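Local coordinates for protein MstE (Scytonema sp. PCC 10023, PDB 6SBF) that probably acts as a single-domain class II terpene cyclase that folds linear isoprenoid chains into polycyclic scaffolds in merosterol biosynthesis, at residues 247-252 / 266-271; 270-275 / 290-295; 294-299 / 358-363; 217-222 / 239-244. The protein carries 1 engineered substitution. One frame throughout, in Å; residues are numbered along the deposited sequence. Where two conformers were deposited one is given.

Reading from the N terminus, contact 4 comes first: it closes the turn between helices 215-229 and 235-248. Contact 1 then closes the mostly non-helical connection, 13 residues between the segments, from helix 235-248 to helix 265-275. Contact 2 takes over on that helix, sharing W270 and C271, and folds helix 282-298 back against it. Contact 3 starts where contact 2 ends, at W294 and L295, and spans 58 residues, including the mixed sheet of strands 311-313, 328-329 and 342-344, to reach helix 350-363. None nests in or crosses another; the chain of contacts joins five consecutive helices of the alpha6-alpha6 barrel.

Contact 1: 247-252 / 266-271; sequences KRLCPQ and FATAWC
L249, where the chain leaves helix 235-248, faces T268 on helix 265-275 with their CA atoms 7.4 Å apart. Its backbone has swung to phi/psi -82°/120°, so the chain departs from the helix just where it meets the second one and stays extended through C250 before P251 and Q252 bend it again. No hydrogen bond joins the two segments; side-chain packing carries the contact. L249 holds CG anti to the backbone N (chi1 -158°) and sends CD1 across T268 at about a right angle, methyl to methyl, with L249 CD1 4.2 Å from T268 CG2. One helical turn further on, C271 brings its sulfur to the same branch, SG lying 4.5 Å from L249 CD1. That sulfur also meets the base of R248, at 4.4 Å from R248 CB, so C271 SG sits beside both residues at the helix end. The charged end of R248 leads elsewhere, forming a salt bridge with E216 through NE. T268 divides its branches in the same way: CG2 serves the apolar contact, while OG1 is hydrogen-bonded to S264 O just before the helix begins and to V255 N in the connecting loop. On another side of helix 265-275, W270 turns its edge to the F266 ring, placing W270 CD1 3.7 Å above the plane over the ring centre. Helix 282-298 borders the contact, with A287 and A291 against L249 and W294 against T268; the loop residue V255 covers R248 and C271, and helix 350-363 lies against F266, A269 and W270.

Contact 2: 270-275 / 290-295; sequences WCLRLL and AAIGWL
L272 inserts between A291, I292 and L295 in an antiparallel helix pair of the alpha6-alpha6 barrel, where helix 265-275 packs against the next helix in sequence, 282-298. The axes of the two segments approach to 10.4 Å with 154° between their directions. R288, which also touches L272, completes with those three residues the i, i+3, i+4, i+7 diamond of a knobs-into-holes contact, and L272 is the knob. Both of its methyls are used. L272 CD1 comes to the small side chain, 4.4 Å from A291 CB, at the level where the two backbones draw nearest. L272 CD2 fits between the larger pair, 4.0 Å from I292 CG1 and an equal 4.0 Å from L295 CD1. The leucine crosses I292 at about a right angle but runs obliquely to L295. With CG anti to its nitrogen (chi1 176°), L272 extends its fork toward the partner helix. All four touching residues are buried and apolar. A polar tie lies just beyond them: L275 O is hydrogen-bonded to R288 NH1. On a different side of helix 265-275, W270 points CZ3 at one face of the R273 guanidinium, 3.4 Å above its plane and offset toward the rim; a salt bridge to E224 and a weak bond to N358 hold the same group. Helix 350-363 flanks the hydrophobic contact, with S359 and A363 against L272 and A363 also against I292, while helix 215-229 packs on W270 and L274.

Contact 3: 294-299 / 358-363; sequences WLLEQQ and NSLVKA
L295 and L360 place their CG atoms alike, opposite the carbonyl carbon and next to the backbone N (chi1 -72° and -68°), and the two leucines then slant past one another between helices 282-298 and 350-363. L295 CD1 lies 4.1 Å from L360 CD2. The same L295 methyl is 4.1 Å from S359 OG, a van der Waals contact with a hydroxyl whose hydrogen bond goes to V356 O within its own helix. S359 takes the crowded position, OG between N and carbonyl carbon (chi1 73°), which suits that local bond and satisfies the hydroxyl beside an apolar methyl. L296 adds a looser touch from the other branch of L360: L296 CD2 is 4.5 Å from L360 CD1. The segment axes pass 11.7 Å apart, and the backbones keep well clear of each other, so leucine branches bridge the gap. S27 of helix 18-37 contacts both L296 and L360. Helix 265-275 lies against S359 through A269. Helix 350-363, the last in the chain, thus meets both an early helix and its recent neighbours, consistent with an alpha6-alpha6 barrel, in which the last helix comes round beside the first.

Contact 4: 217-222 / 239-244; sequences YTTALT and EQAVAW
T219 lies obliquely against the indole of W244, its methyl branch leading. T219 CG2 is 3.8 Å from both W244 CZ3 and W244 CE3, so it sits by the bond joining these two atoms of the six-membered ring. T219 OG1 reaches the same part of the indole, 3.9 Å from W244 CZ3. With OG1 beside the backbone N (chi1 -60°), CG2 of the threonine falls anti to that nitrogen, and this also brings T219 CG2 to A241, whose CB is 4.0 Å from it. A241 and W244, one turn apart on helix 235-248, thereby receive a single side chain of helix 215-229, and A241 O lies in the plane of the indole at its edge. These helices are consecutive members of the alpha6-alpha6 barrel, within the region related to the C-terminal domain of squalene-hopene cyclase. The hydroxyl of T219 is also engaged: OG1 is hydrogen-bonded to H215 O and to W207 N. Along helix 215-229, T222 OG1 donates to T218 O at 2.8 Å, tilted 30° from the carbonyl plane, while T222 N reaches that oxygen from the opposite face. L274 of helix 265-275 packs on both T219 and W244, N206 in a loop touches the same two residues, and H215 and E216 at the start of helix 215-229 lie against the indole.

Contact 1: 247-252 / 266-271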
loop_
_atom_site.group_PDB
_atom_site.type_symbol
_atom_site.label_atom_id
_atom_site.label_comp_id
_atom_site.label_asym_id
_atom_site.label_seq_id
_atom_site.Cartn_x
_atom_site.Cartn_y
_atom_site.Cartn_z
ATOM N N LYS A 247 0.510 12.611 16.244
ATOM C CA LYS A 247 0.062 13.997 15.883
ATOM C C LYS A 247 -1.003 13.962 14.777
ATOM O O LYS A 247 -1.932 14.744 14.786
ATOM C CB LYS A 247 1.293 14.853 15.522
ATOM C CG LYS A 247 1.021 16.343 15.381
ATOM C CD LYS A 247 0.679 16.921 14.016
ATOM C CE LYS A 247 0.585 18.442 14.063
ATOM N NZ LYS A 247 -0.502 18.993 13.210
ATOM N N ARG A 248 -0.822 13.077 13.813
ATOM C CA ARG A 248 -1.733 12.935 12.660
ATOM C C ARG A 248 -3.117 12.443 13.065
ATOM O O ARG A 248 -4.131 12.794 12.414
ATOM C CB ARG A 248 -1.167 12.040 11.572
ATOM C CG ARG A 248 0.073 12.555 10.852
ATOM C CD ARG A 248 -0.214 13.751 9.979
ATOM N NE ARG A 248 -1.092 13.376 8.866
ATOM C CZ ARG A 248 -1.840 14.208 8.153
ATOM N NH1 ARG A 248 -1.770 15.510 8.314
ATOM N NH2 ARG A 248 -2.574 13.754 7.164
ATOM N N LEU A 249 -3.186 11.602 14.069
ATOM C CA LEU A 249 -4.473 11.069 14.519
ATOM C C LEU A 249 -5.131 12.086 15.446
ATOM O O LEU A 249 -4.558 12.522 16.430
ATOM C CB LEU A 249 -4.289 9.731 15.206
ATOM C CG LEU A 249 -5.543 8.907 15.202
ATOM C CD1 LEU A 249 -5.746 8.218 13.860
ATOM C CD2 LEU A 249 -5.548 7.940 16.311
ATOM N N CYS A 250 -6.293 12.566 15.100
ATOM C CA CYS A 250 -6.927 13.496 16.036
ATOM C C CYS A 250 -7.611 12.671 17.116
ATOM O O CYS A 250 -7.743 11.433 17.043
ATOM C CB CYS A 250 -7.924 14.403 15.355
ATOM S SG CYS A 250 -9.418 13.499 14.923
ATOM N N PRO A 251 -8.068 13.375 18.159
ATOM C CA PRO A 251 -8.694 12.709 19.305
ATOM C C PRO A 251 -9.936 11.879 18.958
ATOM O O PRO A 251 -10.209 10.898 19.642
ATOM C CB PRO A 251 -9.010 13.869 20.260
ATOM C CG PRO A 251 -8.004 14.924 19.883
ATOM C CD PRO A 251 -7.854 14.812 18.375
ATOM N N GLN A 252 -10.627 12.225 17.863
ATOM C CA GLN A 252 -11.861 11.520 17.449
ATOM C C GLN A 252 -11.524 10.184 16.768
ATOM O O GLN A 252 -12.442 9.412 16.506
ATOM C CB GLN A 252 -12.714 12.388 16.524
ATOM C CG GLN A 252 -13.195 13.648 17.220
ATOM C CD GLN A 252 -12.307 14.824 16.876
ATOM O OE1 GLN A 252 -11.082 14.843 17.104
ATOM N NE2 GLN A 252 -12.933 15.803 16.249
ATOM N N PHE A 266 -8.408 5.205 4.496
ATOM C CA PHE A 266 -7.100 4.699 4.040
ATOM C C PHE A 266 -5.975 5.246 4.881
ATOM O O PHE A 266 -5.086 4.484 5.339
ATOM C CB PHE A 266 -6.923 4.977 2.545
ATOM C CG PHE A 266 -5.674 4.467 1.892
ATOM C CD1 PHE A 266 -5.539 3.112 1.604
ATOM C CD2 PHE A 266 -4.670 5.318 1.484
ATOM C CE1 PHE A 266 -4.411 2.662 0.930
ATOM C CE2 PHE A 266 -3.579 4.911 0.778
ATOM C CZ PHE A 266 -3.454 3.557 0.499
ATOM N N ALA A 267 -5.927 6.558 5.072
ATOM C CA ALA A 267 -4.819 7.180 5.802
ATOM C C ALA A 267 -4.919 6.711 7.261
ATOM O O ALA A 267 -3.874 6.557 7.903
ATOM C CB ALA A 267 -4.853 8.693 5.670
ATOM N N THR A 268 -6.109 6.599 7.815
ATOM C CA THR A 268 -6.282 6.186 9.224
ATOM C C THR A 268 -5.795 4.733 9.418
ATOM O O THR A 268 -5.115 4.461 10.413
ATOM C CB THR A 268 -7.721 6.359 9.706
ATOM O OG1 THR A 268 -8.070 7.740 9.552
ATOM C CG2 THR A 268 -7.923 5.953 11.126
ATOM N N ALA A 269 -6.080 3.854 8.481
ATOM C CA ALA A 269 -5.652 2.442 8.588
ATOM C C ALA A 269 -4.129 2.384 8.526
ATOM O O ALA A 269 -3.506 1.648 9.341
ATOM C CB ALA A 269 -6.279 1.651 7.460
ATOM N N TRP A 270 -3.503 3.153 7.644
ATOM C CA TRP A 270 -2.037 3.138 7.607
ATOM C C TRP A 270 -1.472 3.762 8.889
ATOM O O TRP A 270 -0.429 3.283 9.372
ATOM C CB TRP A 270 -1.501 3.783 6.312
ATOM C CG TRP A 270 -1.552 2.826 5.156
ATOM C CD1 TRP A 270 -2.362 2.815 4.056
ATOM C CD2 TRP A 270 -0.712 1.656 5.031
ATOM N NE1 TRP A 270 -2.075 1.743 3.258
ATOM C CE2 TRP A 270 -1.100 0.994 3.842
ATOM C CE3 TRP A 270 0.281 1.089 5.813
ATOM C CZ2 TRP A 270 -0.462 -0.183 3.424
ATOM C CZ3 TRP A 270 0.925 -0.037 5.381
ATOM C CH2 TRP A 270 0.539 -0.670 4.227
ATOM N N CYS A 271 -2.092 4.826 9.401
ATOM C CA CYS A 271 -1.595 5.408 10.655
ATOM C C CYS A 271 -1.716 4.383 11.790
ATOM O O CYS A 271 -0.822 4.335 12.662
ATOM C CB CYS A 271 -2.345 6.690 10.937
ATOM S SG CYS A 271 -1.614 7.711 12.203
#

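Contact 2: 270-275 / 290-295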
loop_
_atom_site.group_PDB
_atom_site.type_symbol
_atom_site.label_atom_id
_atom_site.label_comp_id
_atom_site.label_asym_id
_atom_site.label_seq_id
_atom_site.Cartn_x
_atom_site.Cartn_y
_atom_site.Cartn_z
ATOM N N TRP A 270 -3.503 3.153 7.644
ATOM C CA TRP A 270 -2.037 3.138 7.607
ATOM C C TRP A 270 -1.472 3.762 8.889
ATOM O O TRP A 270 -0.429 3.283 9.372
ATOM C CB TRP A 270 -1.501 3.783 6.312
ATOM C CG TRP A 270 -1.552 2.826 5.156
ATOM C CD1 TRP A 270 -2.362 2.815 4.056
ATOM C CD2 TRP A 270 -0.712 1.656 5.031
ATOM N NE1 TRP A 270 -2.075 1.743 3.258
ATOM C CE2 TRP A 270 -1.100 0.994 3.842
ATOM C CE3 TRP A 270 0.281 1.089 5.813
ATOM C CZ2 TRP A 270 -0.462 -0.183 3.424
ATOM C CZ3 TRP A 270 0.925 -0.037 5.381
ATOM C CH2 TRP A 270 0.539 -0.670 4.227
ATOM N N CYS A 271 -2.092 4.826 9.401
ATOM C CA CYS A 271 -1.595 5.408 10.655
ATOM C C CYS A 271 -1.716 4.383 11.790
ATOM O O CYS A 271 -0.822 4.335 12.662
ATOM C CB CYS A 271 -2.345 6.690 10.937
ATOM S SG CYS A 271 -1.614 7.711 12.203
ATOM N N LEU A 272 -2.780 3.622 11.817
ATOM C CA LEU A 272 -2.975 2.578 12.859
ATOM C C LEU A 272 -1.823 1.574 12.758
ATOM O O LEU A 272 -1.240 1.212 13.825
ATOM C CB LEU A 272 -4.354 1.980 12.709
ATOM C CG LEU A 272 -4.686 0.817 13.635
ATOM C CD1 LEU A 272 -4.457 1.203 15.083
ATOM C CD2 LEU A 272 -6.100 0.328 13.397
ATOM N N ARG A 273 -1.442 1.150 11.558
ATOM C CA ARG A 273 -0.316 0.222 11.424
ATOM C C ARG A 273 0.971 0.894 11.967
ATOM O O ARG A 273 1.742 0.221 12.672
ATOM C CB ARG A 273 -0.103 -0.169 9.976
ATOM C CG ARG A 273 -1.051 -1.228 9.558
ATOM C CD ARG A 273 -0.764 -1.783 8.172
ATOM N NE ARG A 273 0.563 -2.360 7.875
ATOM C CZ ARG A 273 0.796 -3.223 6.875
ATOM N NH1 ARG A 273 -0.198 -3.780 6.215
ATOM N NH2 ARG A 273 2.036 -3.534 6.531
ATOM N N LEU A 274 1.202 2.141 11.632
ATOM C CA LEU A 274 2.395 2.860 12.137
ATOM C C LEU A 274 2.412 2.843 13.669
ATOM O O LEU A 274 3.481 2.601 14.288
ATOM C CB LEU A 274 2.376 4.276 11.590
ATOM C CG LEU A 274 3.427 5.239 12.152
ATOM C CD1 LEU A 274 4.844 4.806 11.946
ATOM C CD2 LEU A 274 3.197 6.613 11.490
ATOM N N LEU A 275 1.290 3.070 14.286
ATOM C CA LEU A 275 1.189 3.201 15.761
ATOM C C LEU A 275 1.401 1.839 16.465
ATOM O O LEU A 275 1.647 1.832 17.655
ATOM C CB LEU A 275 -0.134 3.829 16.189
ATOM C CG LEU A 275 -0.333 5.297 15.770
ATOM C CD1 LEU A 275 -1.751 5.704 16.073
ATOM C CD2 LEU A 275 0.676 6.202 16.423
ATOM N N ALA A 290 -8.739 4.602 19.799
ATOM C CA ALA A 290 -9.634 5.605 19.159
ATOM C C ALA A 290 -9.785 5.330 17.659
ATOM O O ALA A 290 -10.899 5.396 17.135
ATOM C CB ALA A 290 -9.155 7.039 19.453
ATOM N N ALA A 291 -8.687 5.017 16.994
ATOM C CA ALA A 291 -8.671 4.721 15.552
ATOM C C ALA A 291 -9.500 3.464 15.279
ATOM O O ALA A 291 -10.290 3.415 14.320
ATOM C CB ALA A 291 -7.268 4.552 15.068
ATOM N N ILE A 292 -9.325 2.450 16.117
ATOM C CA ILE A 292 -10.136 1.207 15.967
ATOM C C ILE A 292 -11.612 1.598 16.079
ATOM O O ILE A 292 -12.448 1.129 15.259
ATOM C CB ILE A 292 -9.719 0.144 17.003
ATOM C CG1 ILE A 292 -8.341 -0.409 16.675
ATOM C CG2 ILE A 292 -10.768 -0.951 17.081
ATOM C CD1 ILE A 292 -7.727 -1.200 17.835
ATOM N N GLY A 293 -11.986 2.350 17.111
ATOM C CA GLY A 293 -13.401 2.670 17.288
ATOM C C GLY A 293 -13.960 3.421 16.088
ATOM O O GLY A 293 -15.087 3.142 15.632
ATOM N N TRP A 294 -13.207 4.379 15.568
ATOM C CA TRP A 294 -13.706 5.179 14.440
ATOM C C TRP A 294 -13.837 4.290 13.195
ATOM O O TRP A 294 -14.859 4.345 12.496
ATOM C CB TRP A 294 -12.767 6.353 14.199
ATOM C CG TRP A 294 -13.271 7.241 13.101
ATOM C CD1 TRP A 294 -14.199 8.232 13.220
ATOM C CD2 TRP A 294 -12.814 7.227 11.744
ATOM N NE1 TRP A 294 -14.361 8.820 11.985
ATOM C CE2 TRP A 294 -13.506 8.260 11.073
ATOM C CE3 TRP A 294 -11.870 6.489 11.027
ATOM C CZ2 TRP A 294 -13.305 8.520 9.724
ATOM C CZ3 TRP A 294 -11.648 6.748 9.693
ATOM C CH2 TRP A 294 -12.352 7.767 9.051
ATOM N N LEU A 295 -12.834 3.433 12.967
ATOM C CA LEU A 295 -12.937 2.548 11.778
ATOM C C LEU A 295 -14.142 1.587 11.950
ATOM O O LEU A 295 -14.864 1.355 10.964
ATOM C CB LEU A 295 -11.620 1.777 11.598
ATOM C CG LEU A 295 -10.463 2.627 11.117
ATOM C CD1 LEU A 295 -9.128 1.878 11.254
ATOM C CD2 LEU A 295 -10.649 3.053 9.681
#

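Contact 3: 294-299 / 358-363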
loop_
_atom_site.group_PDB
_atom_site.type_symbol
_atom_site.label_atom_id
_atom_site.label_comp_id
_atom_site.label_asym_id
_atom_site.label_seq_id
_atom_site.Cartn_x
_atom_site.Cartn_y
_atom_site.Cartn_z
ATOM N N TRP A 294 -13.207 4.379 15.568
ATOM C CA TRP A 294 -13.706 5.179 14.440
ATOM C C TRP A 294 -13.837 4.290 13.195
ATOM O O TRP A 294 -14.859 4.345 12.496
ATOM C CB TRP A 294 -12.767 6.353 14.199
ATOM C CG TRP A 294 -13.271 7.241 13.101
ATOM C CD1 TRP A 294 -14.199 8.232 13.220
ATOM C CD2 TRP A 294 -12.814 7.227 11.744
ATOM N NE1 TRP A 294 -14.361 8.820 11.985
ATOM C CE2 TRP A 294 -13.506 8.260 11.073
ATOM C CE3 TRP A 294 -11.870 6.489 11.027
ATOM C CZ2 TRP A 294 -13.305 8.520 9.724
ATOM C CZ3 TRP A 294 -11.648 6.748 9.693
ATOM C CH2 TRP A 294 -12.352 7.767 9.051
ATOM N N LEU A 295 -12.834 3.433 12.967
ATOM C CA LEU A 295 -12.937 2.548 11.778
ATOM C C LEU A 295 -14.142 1.587 11.950
ATOM O O LEU A 295 -14.864 1.355 10.964
ATOM C CB LEU A 295 -11.620 1.777 11.598
ATOM C CG LEU A 295 -10.463 2.627 11.117
ATOM C CD1 LEU A 295 -9.128 1.878 11.254
ATOM C CD2 LEU A 295 -10.649 3.053 9.681
ATOM N N LEU A 296 -14.375 1.070 13.156
ATOM C CA LEU A 296 -15.547 0.208 13.347
ATOM C C LEU A 296 -16.836 0.975 12.992
ATOM O O LEU A 296 -17.721 0.417 12.339
ATOM C CB LEU A 296 -15.640 -0.349 14.768
ATOM C CG LEU A 296 -14.521 -1.290 15.159
ATOM C CD1 LEU A 296 -14.619 -1.663 16.639
ATOM C CD2 LEU A 296 -14.545 -2.517 14.304
ATOM N N GLU A 297 -16.933 2.228 13.433
ATOM C CA GLU A 297 -18.160 3.037 13.180
ATOM C C GLU A 297 -18.344 3.359 11.697
ATOM O O GLU A 297 -19.515 3.436 11.277
ATOM C CB GLU A 297 -18.188 4.317 14.051
ATOM C CG GLU A 297 -19.434 5.195 13.855
ATOM C CD GLU A 297 -19.679 6.152 15.009
ATOM O OE1 GLU A 297 -20.811 6.691 15.088
ATOM O OE2 GLU A 297 -18.734 6.364 15.817
ATOM N N GLN A 298 -17.251 3.490 10.952
ATOM C CA GLN A 298 -17.274 3.903 9.526
ATOM C C GLN A 298 -17.622 2.761 8.599
ATOM O O GLN A 298 -17.879 3.012 7.442
ATOM C CB GLN A 298 -15.961 4.561 9.115
ATOM C CG GLN A 298 -15.664 5.853 9.879
ATOM C CD GLN A 298 -16.711 6.922 9.620
ATOM O OE1 GLN A 298 -17.005 7.211 8.497
ATOM N NE2 GLN A 298 -17.295 7.481 10.662
ATOM N N GLN A 299 -17.548 1.508 9.063
ATOM C CA GLN A 299 -17.764 0.381 8.124
ATOM C C GLN A 299 -19.178 0.477 7.548
ATOM O O GLN A 299 -20.130 0.756 8.283
ATOM C CB GLN A 299 -17.564 -0.925 8.881
ATOM C CG GLN A 299 -17.476 -2.134 7.944
ATOM C CD GLN A 299 -17.081 -3.402 8.699
ATOM O OE1 GLN A 299 -17.193 -3.440 9.931
ATOM N NE2 GLN A 299 -16.566 -4.380 7.957
ATOM N N ASN A 358 -6.711 -5.307 7.293
ATOM C CA ASN A 358 -5.363 -5.673 7.742
ATOM C C ASN A 358 -4.981 -4.917 9.022
ATOM O O ASN A 358 -4.451 -5.488 9.992
ATOM C CB ASN A 358 -4.390 -5.473 6.619
ATOM C CG ASN A 358 -2.962 -5.584 7.054
ATOM O OD1 ASN A 358 -2.422 -4.644 7.612
ATOM N ND2 ASN A 358 -2.336 -6.711 6.751
ATOM N N SER A 359 -5.237 -3.607 9.032
ATOM C CA SER A 359 -4.829 -2.779 10.198
ATOM C C SER A 359 -5.591 -3.265 11.433
ATOM O O SER A 359 -5.031 -3.244 12.524
ATOM C CB SER A 359 -5.021 -1.296 9.906
ATOM O OG SER A 359 -6.408 -0.881 9.894
ATOM N N LEU A 360 -6.870 -3.628 11.291
ATOM C CA LEU A 360 -7.700 -4.034 12.445
ATOM C C LEU A 360 -7.227 -5.413 12.980
ATOM O O LEU A 360 -7.178 -5.601 14.186
ATOM C CB LEU A 360 -9.165 -4.089 12.050
ATOM C CG LEU A 360 -9.827 -2.758 11.725
ATOM C CD1 LEU A 360 -11.269 -2.989 11.291
ATOM C CD2 LEU A 360 -9.768 -1.821 12.914
ATOM N N VAL A 361 -6.899 -6.318 12.071
ATOM C CA VAL A 361 -6.332 -7.623 12.479
ATOM C C VAL A 361 -5.035 -7.412 13.268
ATOM O O VAL A 361 -4.846 -8.014 14.350
ATOM C CB VAL A 361 -6.146 -8.540 11.268
ATOM C CG1 VAL A 361 -5.438 -9.823 11.671
ATOM C CG2 VAL A 361 -7.459 -8.916 10.626
ATOM N N LYS A 362 -4.152 -6.571 12.769
ATOM C CA LYS A 362 -2.854 -6.357 13.428
ATOM C C LYS A 362 -3.057 -5.628 14.749
ATOM O O LYS A 362 -2.282 -5.880 15.674
ATOM C CB LYS A 362 -1.926 -5.632 12.467
ATOM C CG LYS A 362 -1.513 -6.385 11.210
ATOM C CD LYS A 362 -0.628 -5.648 10.221
ATOM C CE LYS A 362 0.581 -5.019 10.822
ATOM N NZ LYS A 362 1.554 -6.089 11.116
ATOM N N ALA A 363 -4.029 -4.711 14.857
ATOM C CA ALA A 363 -4.161 -3.902 16.067
ATOM C C ALA A 363 -4.900 -4.612 17.179
ATOM O O ALA A 363 -4.741 -4.201 18.350
ATOM C CB ALA A 363 -4.817 -2.629 15.714
#

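Contact 4: 217-222 / 239-244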
loop_
_atom_site.group_PDB
_atom_site.type_symbol
_atom_site.label_atom_id
_atom_site.label_comp_id
_atom_site.label_asym_id
_atom_site.label_seq_id
_atom_site.Cartn_x
_atom_site.Cartn_y
_atom_site.Cartn_z
ATOM N N TYR A 217 0.938 6.024 4.316
ATOM C CA TYR A 217 1.311 4.800 3.598
ATOM C C TYR A 217 2.817 4.622 3.599
ATOM O O TYR A 217 3.342 3.579 4.078
ATOM C CB TYR A 217 0.741 4.878 2.183
ATOM C CG TYR A 217 1.159 3.780 1.245
ATOM C CD1 TYR A 217 2.300 3.828 0.509
ATOM C CD2 TYR A 217 0.343 2.691 1.024
ATOM C CE1 TYR A 217 2.666 2.850 -0.405
ATOM C CE2 TYR A 217 0.687 1.688 0.124
ATOM C CZ TYR A 217 1.848 1.750 -0.597
ATOM O OH TYR A 217 2.179 0.767 -1.495
ATOM N N THR A 218 3.563 5.590 3.122
ATOM C CA THR A 218 5.024 5.474 2.994
ATOM C C THR A 218 5.621 5.445 4.389
ATOM O O THR A 218 6.627 4.735 4.610
ATOM C CB THR A 218 5.610 6.561 2.093
ATOM O OG1 THR A 218 4.988 6.483 0.812
ATOM C CG2 THR A 218 7.091 6.437 1.902
ATOM N N THR A 219 5.110 6.261 5.297
ATOM C CA THR A 219 5.698 6.370 6.640
ATOM C C THR A 219 5.548 5.020 7.360
ATOM O O THR A 219 6.509 4.535 7.977
ATOM C CB THR A 219 5.062 7.520 7.412
ATOM O OG1 THR A 219 5.306 8.744 6.689
ATOM C CG2 THR A 219 5.642 7.634 8.816
ATOM N N ALA A 220 4.357 4.439 7.349
ATOM C CA ALA A 220 4.139 3.136 8.040
ATOM C C ALA A 220 5.047 2.083 7.405
ATOM O O ALA A 220 5.704 1.335 8.126
ATOM C CB ALA A 220 2.700 2.725 7.904
ATOM N N LEU A 221 5.065 1.976 6.075
ATOM C CA LEU A 221 5.860 0.923 5.436
ATOM C C LEU A 221 7.334 1.104 5.748
ATOM O O LEU A 221 8.059 0.134 5.949
ATOM C CB LEU A 221 5.599 0.916 3.942
ATOM C CG LEU A 221 4.264 0.321 3.507
ATOM C CD1 LEU A 221 3.997 0.614 2.079
ATOM C CD2 LEU A 221 4.189 -1.178 3.801
ATOM N N THR A 222 7.826 2.334 5.729
ATOM C CA THR A 222 9.263 2.578 5.983
ATOM C C THR A 222 9.596 2.220 7.433
ATOM O O THR A 222 10.605 1.507 7.679
ATOM C CB THR A 222 9.667 4.012 5.656
ATOM O OG1 THR A 222 9.384 4.328 4.284
ATOM C CG2 THR A 222 11.144 4.165 5.903
ATOM N N GLU A 239 10.742 5.815 16.334
ATOM C CA GLU A 239 9.976 6.506 17.389
ATOM C C GLU A 239 9.526 7.884 16.881
ATOM O O GLU A 239 8.466 8.345 17.251
ATOM C CB GLU A 239 10.794 6.597 18.686
ATOM C CG GLU A 239 11.076 5.258 19.304
ATOM C CD GLU A 239 9.898 4.409 19.697
ATOM O OE1 GLU A 239 8.767 4.932 19.902
ATOM O OE2 GLU A 239 10.126 3.180 19.853
ATOM N N GLN A 240 10.378 8.548 16.113
ATOM C CA GLN A 240 9.968 9.884 15.574
ATOM C C GLN A 240 8.769 9.708 14.617
ATOM O O GLN A 240 7.859 10.544 14.624
ATOM C CB GLN A 240 11.085 10.598 14.836
ATOM C CG GLN A 240 10.740 12.094 14.820
ATOM C CD GLN A 240 11.599 12.927 13.899
ATOM O OE1 GLN A 240 12.470 12.417 13.170
ATOM N NE2 GLN A 240 11.334 14.240 13.951
ATOM N N ALA A 241 8.787 8.656 13.815
ATOM C CA ALA A 241 7.664 8.376 12.926
ATOM C C ALA A 241 6.395 8.093 13.722
ATOM O O ALA A 241 5.284 8.536 13.367
ATOM C CB ALA A 241 8.045 7.268 11.987
ATOM N N VAL A 242 6.516 7.286 14.784
ATOM C CA VAL A 242 5.348 7.026 15.657
ATOM C C VAL A 242 4.827 8.338 16.272
ATOM O O VAL A 242 3.613 8.541 16.309
ATOM C CB VAL A 242 5.702 5.986 16.739
ATOM C CG1 VAL A 242 4.609 5.871 17.774
ATOM C CG2 VAL A 242 5.979 4.620 16.125
ATOM N N ALA A 243 5.708 9.203 16.738
ATOM C CA ALA A 243 5.292 10.505 17.301
ATOM C C ALA A 243 4.559 11.326 16.220
ATOM O O ALA A 243 3.568 11.987 16.563
ATOM C CB ALA A 243 6.494 11.256 17.827
ATOM N N TRP A 244 5.059 11.300 14.992
ATOM C CA TRP A 244 4.354 11.993 13.879
ATOM C C TRP A 244 2.947 11.380 13.717
ATOM O O TRP A 244 1.957 12.096 13.575
ATOM C CB TRP A 244 5.181 11.921 12.601
ATOM C CG TRP A 244 4.427 12.411 11.385
ATOM C CD1 TRP A 244 4.450 13.690 10.888
ATOM C CD2 TRP A 244 3.647 11.641 10.468
ATOM N NE1 TRP A 244 3.704 13.771 9.762
ATOM C CE2 TRP A 244 3.196 12.534 9.476
ATOM C CE3 TRP A 244 3.337 10.276 10.364
ATOM C CZ2 TRP A 244 2.492 12.125 8.362
ATOM C CZ3 TRP A 244 2.612 9.857 9.268
ATOM C CH2 TRP A 244 2.170 10.780 8.320
#